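Side-chain contacts in serine-threonine phosphatase 2C (Toxoplasma gondii, PDB 2I44), which probably dephosphorylates phosphoserine and phosphothreonine residues of proteins as a metal-dependent PP2C phosphatase, here with calcium ions bound: residues P20-A25 with D52-G57; P44-G49 with P77-S82; S81-Q86 with V113-K118. All blocks are in the same frame, centred on the assembly; numbering follows the deposited sequence.

Interaction 1 of 3, residues P20-A25 with D52-G57; sequences PAFDAA and DCAFFG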
loop_
_atom_site.group_PDB
_atom_site.type_symbol
_atom_site.label_atom_id
_atom_site.label_comp_id
_atom_site.label_asym_id
_atom_site.label_seq_id
_atom_site.Cartn_x
_atom_site.Cartn_y
_atom_site.Cartn_z
ATOM N N PRO A 20 20.701 7.617 4.069
ATOM C CA PRO A 20 21.130 7.720 5.464
ATOM C C PRO A 20 20.562 6.675 6.428
ATOM O O PRO A 20 21.318 6.001 7.132
ATOM C CB PRO A 20 20.732 9.145 5.829
ATOM C CG PRO A 20 21.003 9.877 4.555
ATOM C CD PRO A 20 20.404 8.951 3.515
ATOM N N ALA A 21 19.242 6.523 6.451
ATOM C CA ALA A 21 18.618 5.576 7.370
ATOM C C ALA A 21 18.162 4.249 6.772
ATOM O O ALA A 21 17.564 3.438 7.478
ATOM C CB ALA A 21 17.438 6.248 8.079
ATOM N N PHE A 22 18.450 4.003 5.498
ATOM C CA PHE A 22 18.003 2.755 4.882
ATOM C C PHE A 22 18.472 2.618 3.447
ATOM O O PHE A 22 18.839 3.602 2.809
ATOM C CB PHE A 22 16.478 2.729 4.873
ATOM C CG PHE A 22 15.882 3.844 4.061
ATOM C CD1 PHE A 22 15.638 3.685 2.693
ATOM C CD2 PHE A 22 15.630 5.081 4.646
ATOM C CE1 PHE A 22 15.155 4.743 1.925
ATOM C CE2 PHE A 22 15.146 6.149 3.883
ATOM C CZ PHE A 22 14.908 5.978 2.521
ATOM N N ASP A 23 18.438 1.390 2.937
ATOM C CA ASP A 23 18.790 1.131 1.547
ATOM C C ASP A 23 17.482 0.681 0.906
ATOM O O ASP A 23 16.692 -0.038 1.529
ATOM C CB ASP A 23 19.842 0.029 1.436
ATOM C CG ASP A 23 21.109 0.359 2.198
ATOM O OD1 ASP A 23 21.478 1.554 2.239
ATOM O OD2 ASP A 23 21.737 -0.572 2.751
ATOM N N ALA A 24 17.232 1.110 -0.322
ATOM C CA ALA A 24 15.990 0.738 -0.968
ATOM C C ALA A 24 16.156 0.296 -2.402
ATOM O O ALA A 24 17.119 0.657 -3.080
ATOM C CB ALA A 24 15.005 1.896 -0.895
ATOM N N ALA A 25 15.195 -0.498 -2.853
ATOM C CA ALA A 25 15.179 -1.011 -4.211
ATOM C C ALA A 25 13.719 -1.162 -4.603
ATOM O O ALA A 25 12.874 -1.455 -3.757
ATOM C CB ALA A 25 15.881 -2.357 -4.277
ATOM N N ASP A 52 16.187 11.374 8.468
ATOM C CA ASP A 52 15.611 10.178 9.070
ATOM C C ASP A 52 14.104 10.065 8.819
ATOM O O ASP A 52 13.381 9.441 9.600
ATOM C CB ASP A 52 15.879 10.186 10.574
ATOM C CG ASP A 52 15.165 11.318 11.278
ATOM O OD1 ASP A 52 14.856 12.325 10.604
ATOM O OD2 ASP A 52 14.920 11.206 12.496
ATOM N N CYS A 53 13.634 10.688 7.740
ATOM C CA CYS A 53 12.217 10.646 7.374
ATOM C C CYS A 53 12.043 10.276 5.910
ATOM O O CYS A 53 12.714 10.823 5.034
ATOM C CB CYS A 53 11.546 11.997 7.615
ATOM S SG CYS A 53 11.418 12.457 9.343
ATOM N N ALA A 54 11.132 9.349 5.641
ATOM C CA ALA A 54 10.879 8.935 4.270
ATOM C C ALA A 54 9.475 8.375 4.134
ATOM O O ALA A 54 8.859 7.979 5.124
ATOM C CB ALA A 54 11.910 7.894 3.840
ATOM N N PHE A 55 8.979 8.360 2.899
ATOM C CA PHE A 55 7.648 7.841 2.588
ATOM C C PHE A 55 7.781 6.688 1.597
ATOM O O PHE A 55 8.577 6.755 0.659
ATOM C CB PHE A 55 6.770 8.926 1.962
ATOM C CG PHE A 55 5.428 8.424 1.503
ATOM C CD1 PHE A 55 4.351 8.369 2.383
ATOM C CD2 PHE A 55 5.244 7.985 0.197
ATOM C CE1 PHE A 55 3.112 7.888 1.969
ATOM C CE2 PHE A 55 4.008 7.499 -0.228
ATOM C CZ PHE A 55 2.941 7.451 0.658
ATOM N N PHE A 56 6.993 5.642 1.811
ATOM C CA PHE A 56 7.014 4.477 0.937
ATOM C C PHE A 56 5.586 4.102 0.579
ATOM O O PHE A 56 4.741 3.968 1.461
ATOM C CB PHE A 56 7.690 3.304 1.646
ATOM C CG PHE A 56 9.096 3.594 2.077
ATOM C CD1 PHE A 56 10.149 3.519 1.168
ATOM C CD2 PHE A 56 9.368 3.982 3.387
ATOM C CE1 PHE A 56 11.460 3.829 1.563
ATOM C CE2 PHE A 56 10.673 4.293 3.788
ATOM C CZ PHE A 56 11.717 4.216 2.875
ATOM N N GLY A 57 5.322 3.909 -0.708
ATOM C CA GLY A 57 3.978 3.550 -1.128
ATOM C C GLY A 57 3.927 2.720 -2.399
ATOM O O GLY A 57 4.667 2.969 -3.347
#

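Interaction 2 of 3, residues P44-G49 with P77-S82; sequences PQLVPG and PQLISS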
loop_
_atom_site.group_PDB
_atom_site.type_symbol
_atom_site.label_atom_id
_atom_site.label_comp_id
_atom_site.label_asym_id
_atom_site.label_seq_id
_atom_site.Cartn_x
_atom_site.Cartn_y
_atom_site.Cartn_z
ATOM N N PRO A 44 12.555 9.722 -0.553
ATOM C CA PRO A 44 13.753 9.543 0.277
ATOM C C PRO A 44 13.955 10.536 1.426
ATOM O O PRO A 44 14.405 10.155 2.508
ATOM C CB PRO A 44 14.887 9.571 -0.747
ATOM C CG PRO A 44 14.360 10.476 -1.799
ATOM C CD PRO A 44 12.928 10.023 -1.946
ATOM N N GLN A 45 13.640 11.805 1.192
ATOM C CA GLN A 45 13.768 12.817 2.242
ATOM C C GLN A 45 12.426 13.526 2.368
ATOM O O GLN A 45 12.138 14.484 1.654
ATOM C CB GLN A 45 14.876 13.823 1.908
ATOM C CG GLN A 45 14.897 15.025 2.843
ATOM C CD GLN A 45 16.051 15.976 2.572
ATOM O OE1 GLN A 45 17.190 15.720 2.969
ATOM N NE2 GLN A 45 15.763 17.076 1.887
ATOM N N LEU A 46 11.606 13.042 3.292
ATOM C CA LEU A 46 10.271 13.586 3.501
ATOM C C LEU A 46 10.243 14.914 4.260
ATOM O O LEU A 46 9.385 15.763 4.004
ATOM C CB LEU A 46 9.413 12.545 4.227
ATOM C CG LEU A 46 7.917 12.818 4.331
ATOM C CD1 LEU A 46 7.303 12.921 2.942
ATOM C CD2 LEU A 46 7.267 11.695 5.125
ATOM N N VAL A 47 11.180 15.095 5.186
ATOM C CA VAL A 47 11.240 16.324 5.972
ATOM C C VAL A 47 12.527 17.101 5.711
ATOM O O VAL A 47 13.605 16.683 6.127
ATOM C CB VAL A 47 11.139 16.016 7.484
ATOM C CG1 VAL A 47 11.151 17.319 8.287
ATOM C CG2 VAL A 47 9.869 15.215 7.770
ATOM N N PRO A 48 12.427 18.250 5.016
ATOM C CA PRO A 48 13.605 19.069 4.715
ATOM C C PRO A 48 14.444 19.370 5.954
ATOM O O PRO A 48 13.909 19.735 7.004
ATOM C CB PRO A 48 13.002 20.333 4.109
ATOM C CG PRO A 48 11.795 19.811 3.405
ATOM C CD PRO A 48 11.216 18.850 4.423
ATOM N N GLY A 49 15.755 19.204 5.817
ATOM C CA GLY A 49 16.660 19.460 6.921
ATOM C C GLY A 49 16.939 18.229 7.763
ATOM O O GLY A 49 17.830 18.254 8.612
ATOM N N PRO A 77 1.898 15.017 -1.202
ATOM C CA PRO A 77 1.400 16.387 -1.021
ATOM C C PRO A 77 0.302 16.463 0.046
ATOM O O PRO A 77 0.317 17.349 0.905
ATOM C CB PRO A 77 0.892 16.752 -2.412
ATOM C CG PRO A 77 1.829 15.989 -3.304
ATOM C CD PRO A 77 1.879 14.640 -2.626
ATOM N N GLN A 78 -0.644 15.532 0.003
ATOM C CA GLN A 78 -1.722 15.525 0.983
ATOM C C GLN A 78 -1.191 15.248 2.389
ATOM O O GLN A 78 -1.662 15.828 3.367
ATOM C CB GLN A 78 -2.773 14.471 0.619
ATOM C CG GLN A 78 -3.683 14.851 -0.542
ATOM C CD GLN A 78 -4.559 16.062 -0.239
ATOM O OE1 GLN A 78 -4.699 16.473 0.913
ATOM N NE2 GLN A 78 -5.168 16.626 -1.275
ATOM N N LEU A 79 -0.210 14.356 2.487
ATOM C CA LEU A 79 0.366 14.013 3.781
ATOM C C LEU A 79 0.952 15.232 4.482
ATOM O O LEU A 79 0.572 15.551 5.606
ATOM C CB LEU A 79 1.465 12.956 3.620
ATOM C CG LEU A 79 2.293 12.665 4.875
ATOM C CD1 LEU A 79 1.395 12.074 5.955
ATOM C CD2 LEU A 79 3.417 11.699 4.541
ATOM N N ILE A 80 1.868 15.918 3.809
ATOM C CA ILE A 80 2.515 17.069 4.409
ATOM C C ILE A 80 1.641 18.322 4.531
ATOM O O ILE A 80 2.025 19.274 5.202
ATOM C CB ILE A 80 3.834 17.404 3.669
ATOM C CG1 ILE A 80 3.549 17.839 2.238
ATOM C CG2 ILE A 80 4.748 16.177 3.667
ATOM C CD1 ILE A 80 4.810 18.099 1.432
ATOM N N SER A 81 0.475 18.325 3.892
ATOM C CA SER A 81 -0.430 19.465 3.988
ATOM C C SER A 81 -1.292 19.276 5.227
ATOM O O SER A 81 -2.061 20.154 5.610
ATOM C CB SER A 81 -1.331 19.549 2.757
ATOM O OG SER A 81 -0.570 19.778 1.584
ATOM N N SER A 82 -1.157 18.111 5.849
ATOM C CA SER A 82 -1.924 17.781 7.042
ATOM C C SER A 82 -1.538 18.606 8.269
ATOM O O SER A 82 -0.368 18.672 8.643
ATOM C CB SER A 82 -1.747 16.306 7.375
ATOM O OG SER A 82 -2.217 16.009 8.678
#

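Interaction 3 of 3, residues S81-Q86 with V113-K118; sequences SSPAWQ and VDDMYK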
loop_
_atom_site.group_PDB
_atom_site.type_symbol
_atom_site.label_atom_id
_atom_site.label_comp_id
_atom_site.label_asym_id
_atom_site.label_seq_id
_atom_site.Cartn_x
_atom_site.Cartn_y
_atom_site.Cartn_z
ATOM N N SER A 81 0.475 18.325 3.892
ATOM C CA SER A 81 -0.430 19.465 3.988
ATOM C C SER A 81 -1.292 19.276 5.227
ATOM O O SER A 81 -2.061 20.154 5.610
ATOM C CB SER A 81 -1.331 19.549 2.757
ATOM O OG SER A 81 -0.570 19.778 1.584
ATOM N N SER A 82 -1.157 18.111 5.849
ATOM C CA SER A 82 -1.924 17.781 7.042
ATOM C C SER A 82 -1.538 18.606 8.269
ATOM O O SER A 82 -0.368 18.672 8.643
ATOM C CB SER A 82 -1.747 16.306 7.375
ATOM O OG SER A 82 -2.217 16.009 8.678
ATOM N N PRO A 83 -2.526 19.251 8.911
ATOM C CA PRO A 83 -2.215 20.048 10.097
ATOM C C PRO A 83 -1.535 19.125 11.102
ATOM O O PRO A 83 -0.711 19.553 11.906
ATOM C CB PRO A 83 -3.590 20.510 10.564
ATOM C CG PRO A 83 -4.328 20.680 9.259
ATOM C CD PRO A 83 -3.940 19.409 8.522
ATOM N N ALA A 84 -1.892 17.844 11.027
ATOM C CA ALA A 84 -1.332 16.827 11.903
ATOM C C ALA A 84 0.150 16.663 11.588
ATOM O O ALA A 84 0.965 16.428 12.482
ATOM C CB ALA A 84 -2.066 15.505 11.696
ATOM N N TRP A 85 0.494 16.780 10.311
ATOM C CA TRP A 85 1.882 16.654 9.903
ATOM C C TRP A 85 2.659 17.919 10.251
ATOM O O TRP A 85 3.853 17.862 10.535
ATOM C CB TRP A 85 1.983 16.365 8.402
ATOM C CG TRP A 85 3.394 16.130 7.964
ATOM C CD1 TRP A 85 4.205 17.011 7.312
ATOM C CD2 TRP A 85 4.180 14.950 8.187
ATOM N NE1 TRP A 85 5.449 16.457 7.113
ATOM C CE2 TRP A 85 5.461 15.193 7.639
ATOM C CE3 TRP A 85 3.926 13.714 8.800
ATOM C CZ2 TRP A 85 6.486 14.245 7.681
ATOM C CZ3 TRP A 85 4.949 12.768 8.843
ATOM C CH2 TRP A 85 6.214 13.042 8.284
ATOM N N GLN A 86 1.978 19.059 10.220
ATOM C CA GLN A 86 2.622 20.319 10.561
ATOM C C GLN A 86 3.077 20.205 12.008
ATOM O O GLN A 86 4.152 20.676 12.367
ATOM C CB GLN A 86 1.640 21.485 10.418
ATOM C CG GLN A 86 0.950 21.531 9.053
ATOM C CD GLN A 86 -0.056 22.665 8.936
ATOM O OE1 GLN A 86 -0.444 23.277 9.935
ATOM N NE2 GLN A 86 -0.495 22.942 7.710
ATOM N N VAL A 113 -1.409 10.112 8.806
ATOM C CA VAL A 113 -1.608 9.097 7.777
ATOM C C VAL A 113 -3.101 8.985 7.504
ATOM O O VAL A 113 -3.526 8.847 6.362
ATOM C CB VAL A 113 -1.033 7.734 8.225
ATOM C CG1 VAL A 113 -1.415 6.635 7.236
ATOM C CG2 VAL A 113 0.483 7.833 8.319
ATOM N N ASP A 114 -3.897 9.070 8.560
ATOM C CA ASP A 114 -5.338 8.989 8.407
ATOM C C ASP A 114 -5.823 10.143 7.533
ATOM O O ASP A 114 -6.633 9.947 6.621
ATOM C CB ASP A 114 -6.030 9.047 9.770
ATOM C CG ASP A 114 -7.457 8.545 9.707
ATOM O OD1 ASP A 114 -7.638 7.320 9.566
ATOM O OD2 ASP A 114 -8.396 9.368 9.780
ATOM N N ASP A 115 -5.327 11.345 7.819
ATOM C CA ASP A 115 -5.698 12.536 7.056
ATOM C C ASP A 115 -5.279 12.388 5.601
ATOM O O ASP A 115 -6.014 12.765 4.691
ATOM C CB ASP A 115 -5.027 13.778 7.640
ATOM C CG ASP A 115 -5.688 14.251 8.914
ATOM O OD1 ASP A 115 -6.666 13.609 9.346
ATOM O OD2 ASP A 115 -5.228 15.267 9.486
HETATM N N MSE A 116 -4.084 11.846 5.394
HETATM C CA MSE A 116 -3.565 11.643 4.047
HETATM C C MSE A 116 -4.500 10.778 3.203
HETATM O O MSE A 116 -4.871 11.143 2.086
HETATM C CB MSE A 116 -2.188 10.978 4.111
HETATM C CG MSE A 116 -1.623 10.596 2.748
HETATM SE SE MSE A 116 0.047 9.577 2.857
HETATM C CE MSE A 116 -0.702 7.815 3.069
ATOM N N TYR A 117 -4.879 9.628 3.750
ATOM C CA TYR A 117 -5.757 8.710 3.042
ATOM C C TYR A 117 -7.080 9.345 2.643
ATOM O O TYR A 117 -7.437 9.359 1.469
ATOM C CB TYR A 117 -6.007 7.460 3.890
ATOM C CG TYR A 117 -4.992 6.368 3.633
ATOM C CD1 TYR A 117 -5.139 5.493 2.553
ATOM C CD2 TYR A 117 -3.845 6.252 4.423
ATOM C CE1 TYR A 117 -4.167 4.528 2.269
ATOM C CE2 TYR A 117 -2.868 5.294 4.144
ATOM C CZ TYR A 117 -3.036 4.436 3.066
ATOM O OH TYR A 117 -2.080 3.479 2.800
ATOM N N LYS A 118 -7.797 9.883 3.619
ATOM C CA LYS A 118 -9.088 10.496 3.349
ATOM C C LYS A 118 -9.019 11.704 2.425
ATOM O O LYS A 118 -9.867 11.857 1.552
ATOM C CB LYS A 118 -9.770 10.862 4.667
ATOM C CG LYS A 118 -10.169 9.639 5.486
ATOM C CD LYS A 118 -10.545 10.004 6.905
ATOM C CE LYS A 118 -10.946 8.779 7.703
ATOM N NZ LYS A 118 -10.965 9.052 9.167
#

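Interaction 1 of 3, residues P20-A25 with D52-G57
D52, whose carboxylate is engaged through OD2 in a salt bridge with R50, meets A21 with its backbone: A21 CB stands 4.4 Å from D52 CA. This pair lies at one end of a sheet-to-sheet interface of the PP2C β-sandwich, in which strand 22-29 belongs to one antiparallel sheet and strand 53-62 to the other. No hydrogen bond spans the two segments, so apolar side chains do the joining, and F22 illustrates how. F22 CG sits between the backbone N and the carbonyl carbon (chi1 62°), which sends the ring across the interface toward A54 and F56. F56 comes from the opposite direction, with CG anti to its own carbonyl carbon. The two rings form a T-shaped pair, centroids 5.2 Å apart and planes at 80°, in which the edge of F56 addresses a face of F22. A54 CB approaches the F22 ring obliquely, 3.7 Å from CE2. V318 of strand 313-320 packs against both phenylalanines, while L42 adds to the surroundings of F56. The leading atom of the T is F56 CZ, which sits above the F22 ring, offset toward the rim and 3.6 Å from F22 CE1.

Interaction 2 of 3, residues P44-G49 with P77-S82
L46 reaches out of the loop between strands 38-43 and 53-62 and divides its two methyl groups between neighbouring residues of helix 66-80: CD2 goes to L79 and CD1 to I80. The backbones stay well apart, with the CA atoms of L46 and I80 8.6 Å from each other, and the gap is bridged by branched side chains alone. L46 and L79 share one conformation, with CG anti to the backbone N (chi1 -170° and 171°) and the second torsion also alike in the two, yet the side chains cross at about a right angle. They touch through one methyl each, L46 CD2 lying 3.9 Å from L79 CD2. I80 offers its short branch instead, with CG2 4.2 Å from L46 CD1, which makes this the looser of the two meetings. Just after I80 in the chain, S81 OG donates a 2.7 Å hydrogen bond back to P77 O. L46 and L79 both pack against F55 of strand 53-62; W85 of helix 83-92 packs against L46, L79 and I80, and L79 also meets A112 and M116 of helix 98-130.

Interaction 3 of 3, residues S81-Q86 with V113-K118
Where helix 83-92 starts, its first residues approach helix 98-130, the nearest CA atoms being those of S82 and D115 at 6.5 Å. S82 is the N-cap residue of the shorter helix, and its hydroxyl works in two directions. Set anti to the backbone N (chi1 167°), OG accepts from W85 N at 3.3 Å with an N-H...O angle of 142°; a bond from A84 N is weak and less certain. The same OG donates to D115 OD2 over 3.2 Å, meeting that oxygen on its anti side, 18° out of the carboxylate plane. D115 turns toward the cap with CG anti to its carbonyl carbon, and Q111 NE2 bonds the other oxygen, OD1, helping to fix the rotation of the group. A84 CB lies 3.9 Å from D115 OD2, so a methyl flanks the polar pair. Because the D115 carboxylate lies beside the amino-terminal end of helix 83-92, the positive end of that helix's dipole would be expected to stabilise its negative charge, and the hydrogen bond from the S82 hydroxyl to OD2 would be expected to do so as well.

Together the three contacts lead from the core of the sandwich out to the helices on one side of it. Interactions 1 and 2, with centres about 13 Å apart, are joined by a probable backbone hydrogen bond from L46 N to C53 O of 3.0 Å. Interactions 2 and 3 lie closer, about 10 Å between centres; they share S81 and S82, and L46 CD2 approaches W85 CH2 to 3.6 Å. Even interactions 1 and 3, about 19 Å apart, meet where F55 CE1 lies 3.6 Å from the selenium of selenomethionine M116. All three lie away from the calcium ions, but strand 53-62 of interaction 1 runs on to D60, which binds calcium.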